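Local atomic coordinates of PDZ domain protein (Parabacteroides distasonis, PDB entry 4L8N), a protein that is of unknown function but combines N-terminal and C-terminal PDZ domains with a DUF4136 domain and binds magnesium. Residues 346-351 with 401-406; 365-370 with 405-410. One frame throughout, in Å; residues are numbered along the deposited sequence.

Interaction 1 (346-351 with 401-406); sequences GRHKMD and ASQSSD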
# COMPACT_ATOMS: atom_id res chain seq x y z
N GLY A 346 -11.89 -50.45 -20.35
CA GLY A 346 -13.10 -50.79 -19.64
C GLY A 346 -14.11 -51.31 -20.65
O GLY A 346 -13.88 -52.35 -21.29
N ARG A 347 -15.20 -50.55 -20.85
CA ARG A 347 -16.23 -50.93 -21.81
C ARG A 347 -16.30 -49.90 -22.95
O ARG A 347 -17.25 -49.92 -23.74
CB ARG A 347 -17.60 -51.14 -21.12
CG ARG A 347 -18.02 -50.09 -20.09
CD ARG A 347 -19.42 -50.36 -19.56
NE ARG A 347 -19.43 -51.25 -18.40
CZ ARG A 347 -20.52 -51.85 -17.90
NH1 ARG A 347 -21.70 -51.67 -18.48
NH2 ARG A 347 -20.43 -52.63 -16.83
N HIS A 348 -15.28 -49.04 -23.06
CA HIS A 348 -15.28 -47.97 -24.06
C HIS A 348 -14.24 -48.15 -25.14
O HIS A 348 -13.04 -48.17 -24.85
CB HIS A 348 -15.10 -46.60 -23.40
CG HIS A 348 -16.03 -46.34 -22.26
ND1 HIS A 348 -17.39 -46.25 -22.46
CD2 HIS A 348 -15.76 -46.15 -20.95
CE1 HIS A 348 -17.91 -46.02 -21.26
NE2 HIS A 348 -16.97 -45.95 -20.32
N LYS A 349 -14.71 -48.23 -26.40
CA LYS A 349 -13.88 -48.36 -27.60
C LYS A 349 -13.02 -47.10 -27.78
O LYS A 349 -13.38 -46.03 -27.29
CB LYS A 349 -14.72 -48.67 -28.87
CG LYS A 349 -15.96 -47.79 -29.07
CD LYS A 349 -16.50 -47.94 -30.49
CE LYS A 349 -17.82 -47.25 -30.69
NZ LYS A 349 -18.25 -47.28 -32.12
N MSE A 350 -11.89 -47.26 -28.47
CA MSE A 350 -10.86 -46.24 -28.63
C MSE A 350 -10.57 -45.83 -30.13
O MSE A 350 -9.88 -44.83 -30.36
CB MSE A 350 -9.59 -46.84 -28.00
CG MSE A 350 -8.53 -45.86 -27.69
SE MSE A 350 -8.86 -44.90 -26.08
CE MSE A 350 -7.09 -44.54 -25.78
N ASP A 351 -11.12 -46.58 -31.12
CA ASP A 351 -10.91 -46.33 -32.56
C ASP A 351 -11.68 -45.07 -33.08
O ASP A 351 -12.39 -45.14 -34.10
CB ASP A 351 -11.25 -47.60 -33.39
CG ASP A 351 -12.65 -48.20 -33.19
OD1 ASP A 351 -13.32 -47.85 -32.18
OD2 ASP A 351 -13.06 -49.04 -34.03
N ALA A 401 -23.99 -40.22 -16.54
CA ALA A 401 -23.79 -39.38 -17.72
C ALA A 401 -22.35 -39.48 -18.25
O ALA A 401 -22.17 -39.65 -19.45
CB ALA A 401 -24.12 -37.94 -17.39
N SER A 402 -21.34 -39.48 -17.36
CA SER A 402 -19.93 -39.57 -17.72
C SER A 402 -19.57 -40.85 -18.48
O SER A 402 -18.56 -40.85 -19.19
CB SER A 402 -19.05 -39.49 -16.47
OG SER A 402 -18.93 -40.74 -15.80
N GLN A 403 -20.36 -41.93 -18.29
CA GLN A 403 -20.06 -43.24 -18.85
C GLN A 403 -20.95 -43.58 -20.06
O GLN A 403 -20.90 -44.72 -20.55
CB GLN A 403 -20.16 -44.33 -17.76
CG GLN A 403 -19.13 -44.16 -16.62
CD GLN A 403 -17.69 -44.10 -17.11
OE1 GLN A 403 -17.13 -45.09 -17.56
NE2 GLN A 403 -17.06 -42.94 -17.05
N SER A 404 -21.70 -42.59 -20.57
CA SER A 404 -22.56 -42.76 -21.75
C SER A 404 -21.69 -42.80 -22.99
O SER A 404 -20.93 -41.86 -23.23
CB SER A 404 -23.58 -41.63 -21.85
OG SER A 404 -24.19 -41.35 -20.60
N SER A 405 -21.81 -43.89 -23.76
CA SER A 405 -21.06 -44.15 -24.99
C SER A 405 -21.11 -42.99 -25.99
O SER A 405 -20.15 -42.80 -26.74
CB SER A 405 -21.55 -45.44 -25.65
OG SER A 405 -21.02 -46.54 -24.94
N ASP A 406 -22.20 -42.17 -25.94
CA ASP A 406 -22.39 -40.98 -26.77
C ASP A 406 -21.29 -39.93 -26.49
O ASP A 406 -20.93 -39.16 -27.39
CB ASP A 406 -23.80 -40.38 -26.54
CG ASP A 406 -24.10 -39.05 -27.25
OD1 ASP A 406 -23.67 -38.88 -28.42
OD2 ASP A 406 -24.80 -38.20 -26.65
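The imidazole of His348 meets the amide of Gln403 edge-on. The CG of Arg347 lies 4.2 Å above one face of the ring, displaced toward its rim, while Pro409 packs over the opposite face. At the edge, Gln403 OE1 sits almost in the ring plane, and the amide is turned 70° from the imidazole, which excludes a stack. Here His348 NE2 donates to Gln403 OE1 at 2.9 Å, a nearly straight bond (166° at the hydrogen) that enters well above the amide's carbonyl plane. The next ring atom, His348 CE1, approaches the backbone Gln403 O at 3.3 Å, so the side chain and main chain of one residue both border this part of the ring.

The Gln403 chain turns sharply at chi2 (-56°), which carries OE1 to the histidine although its CB does not point that way. The amide is gripped from other directions too: NE2 gives a hydrogen to Ser402 OG at 3.1 Å, in the amide plane, and another bond joins it to Ser412, while OE1 is also bonded to Tyr416. A leucine here would probably leave the NE2-H of the buried His348 without its acceptor and strip Ser402, Ser412 and Tyr416 of a shared partner.

Behind the amide, Ala401 O takes both Ser404 N (3.2 Å) and Ser404 OG (2.9 Å) on the same face of its carbonyl plane, binding the turn that follows helix 395-402. On the other flank, His348 ND1 is 4.4 Å from Ser405 OG, too far for a hydrogen bond. The donor role of NE2 implies that this nitrogen bears a proton, and an uncharged ring protonated there would probably suffice, with the amide oriented by its several bonds to offer oxygen rather than nitrogen.

Interaction 2 (365-370 with 405-410); sequences ITNTMQ and SDYLPA. With EOH (ethanol), chain B.
Polar contact across the two segments comes down to one hydrogen bond, in which Asn367 ND2 donates to Tyr407 OH at 2.8 Å. The angle at the hydrogen is 138°, and the phenol oxygen is tilted out of the amide plane of Asn367, so the bond is short but distinctly bent.

A few van der Waals contacts accompany it. Asn367 CB lies 3.3 Å from Tyr407 OH, and ND2 is the same distance from ring carbon CE1 of Tyr407. The amide nitrogen therefore meets the hydroxyl-bearing edge of the ring, and amide and ring planes stand 52° apart; this is neither a stack nor an approach over the ring face.

One side-chain hydrogen bond inside 365-370 folds the chain after the helix: Gln370 NE2 reaches back to Asn367 O at 2.9 Å, almost straight, on the backbone and not on the amide that meets Tyr407. A bound ethanol, probably from the crystallisation liquor, gives a bond to Met369 O at 3.2 Å.

Charge pairing lies next door: Arg363 touches Tyr407 and forms a salt bridge with Asp406. The arrangement is that of a surface loop pinned against the last turn of a helix. In the C-terminal PDZ domain, helix 354-367 probably corresponds to the long helix flanking the sheet, and the tyrosine lies in the long connection to strand 429-435, probably an insertion in the PDZ fold.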
# COMPACT_ATOMS: atom_id res chain seq x y z
N ILE A 365 -20.13 -31.90 -21.20
CA ILE A 365 -20.06 -30.74 -20.32
C ILE A 365 -21.37 -29.97 -20.38
O ILE A 365 -21.86 -29.54 -19.35
CB ILE A 365 -18.84 -29.87 -20.64
CG1 ILE A 365 -17.56 -30.65 -20.30
CG2 ILE A 365 -18.88 -28.55 -19.88
CD1 ILE A 365 -16.52 -30.39 -21.19
N THR A 366 -21.93 -29.86 -21.59
CA THR A 366 -23.19 -29.19 -21.92
C THR A 366 -24.34 -29.86 -21.13
O THR A 366 -25.05 -29.19 -20.37
CB THR A 366 -23.39 -29.28 -23.47
OG1 THR A 366 -22.56 -28.32 -24.11
CG2 THR A 366 -24.84 -29.10 -23.92
N ASN A 367 -24.48 -31.18 -21.33
CA ASN A 367 -25.53 -32.02 -20.80
C ASN A 367 -25.42 -32.30 -19.28
O ASN A 367 -26.39 -32.83 -18.71
CB ASN A 367 -25.55 -33.33 -21.58
CG ASN A 367 -25.99 -33.17 -23.03
OD1 ASN A 367 -26.68 -32.22 -23.41
ND2 ASN A 367 -25.59 -34.11 -23.87
N THR A 368 -24.30 -31.91 -18.62
CA THR A 368 -24.15 -32.12 -17.18
C THR A 368 -23.99 -30.80 -16.42
O THR A 368 -23.76 -30.83 -15.21
CB THR A 368 -23.00 -33.09 -16.85
OG1 THR A 368 -21.76 -32.55 -17.30
CG2 THR A 368 -23.23 -34.46 -17.41
N MSE A 369 -24.16 -29.64 -17.11
CA MSE A 369 -24.08 -28.30 -16.48
C MSE A 369 -25.07 -28.16 -15.30
O MSE A 369 -24.83 -27.42 -14.34
CB MSE A 369 -24.37 -27.17 -17.49
CG MSE A 369 -23.24 -26.90 -18.47
SE MSE A 369 -21.52 -26.58 -17.65
CE MSE A 369 -21.81 -24.81 -17.00
N GLN A 370 -26.19 -28.90 -15.40
CA GLN A 370 -27.28 -29.02 -14.43
C GLN A 370 -26.83 -29.68 -13.11
O GLN A 370 -27.49 -29.47 -12.08
CB GLN A 370 -28.43 -29.83 -15.04
CG GLN A 370 -28.00 -31.01 -15.90
CD GLN A 370 -29.15 -31.92 -16.28
OE1 GLN A 370 -30.21 -31.96 -15.63
NE2 GLN A 370 -28.95 -32.70 -17.34
N SER A 405 -21.81 -43.89 -23.76
CA SER A 405 -21.06 -44.15 -24.99
C SER A 405 -21.11 -42.99 -25.99
O SER A 405 -20.15 -42.80 -26.74
CB SER A 405 -21.55 -45.44 -25.65
OG SER A 405 -21.02 -46.54 -24.94
N ASP A 406 -22.20 -42.17 -25.94
CA ASP A 406 -22.39 -40.98 -26.77
C ASP A 406 -21.29 -39.93 -26.49
O ASP A 406 -20.93 -39.16 -27.39
CB ASP A 406 -23.80 -40.38 -26.54
CG ASP A 406 -24.10 -39.05 -27.25
OD1 ASP A 406 -23.67 -38.88 -28.42
OD2 ASP A 406 -24.80 -38.20 -26.65
N TYR A 407 -20.75 -39.89 -25.25
CA TYR A 407 -19.72 -38.91 -24.91
C TYR A 407 -18.29 -39.48 -25.04
O TYR A 407 -17.34 -38.79 -24.67
CB TYR A 407 -19.96 -38.32 -23.50
CG TYR A 407 -21.37 -37.85 -23.23
CD1 TYR A 407 -22.01 -36.96 -24.10
CD2 TYR A 407 -22.05 -38.24 -22.09
CE1 TYR A 407 -23.31 -36.52 -23.85
CE2 TYR A 407 -23.35 -37.80 -21.82
CZ TYR A 407 -23.98 -36.93 -22.70
OH TYR A 407 -25.26 -36.51 -22.42
N LEU A 408 -18.13 -40.68 -25.66
CA LEU A 408 -16.83 -41.36 -25.88
C LEU A 408 -15.94 -41.19 -24.61
O LEU A 408 -15.00 -40.38 -24.58
CB LEU A 408 -16.12 -40.87 -27.17
CG LEU A 408 -16.94 -40.92 -28.48
CD1 LEU A 408 -16.16 -40.37 -29.63
CD2 LEU A 408 -17.44 -42.33 -28.81
N PRO A 409 -16.29 -41.94 -23.53
CA PRO A 409 -15.61 -41.76 -22.25
C PRO A 409 -14.37 -42.65 -22.03
O PRO A 409 -14.04 -42.95 -20.88
CB PRO A 409 -16.71 -42.13 -21.24
CG PRO A 409 -17.94 -42.52 -22.06
CD PRO A 409 -17.41 -42.89 -23.38
N ALA A 410 -13.69 -43.08 -23.11
CA ALA A 410 -12.52 -43.95 -23.02
C ALA A 410 -11.43 -43.39 -22.10
O ALA A 410 -10.88 -44.15 -21.29
CB ALA A 410 -11.95 -44.18 -24.41
C1 EOH B . -25.96 -23.57 -14.24
C2 EOH B . -27.26 -24.12 -14.84
O EOH B . -25.57 -24.49 -13.25

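Overall arrangement
From the N terminus, strand 348-349, an outermost strand of the large mixed sheet, is followed by helix 354-367, then by the long connection that includes helix 395-402. Interaction 1 closes this path from the strand to the turn after helix 395-402. Interaction 2 opens within the same span, at the end of helix 354-367, and closes slightly farther on, at 405-410, so the two loops cross rather than nest. Both end on one continuous piece of chain, sharing Ser405 and Asp406, and Ala401 O packs 3.0 Å from Tyr407 CD2. The turn after helix 395-402 is thus tied to strand 348-349 by interaction 1 and to helix 354-367 by interaction 2.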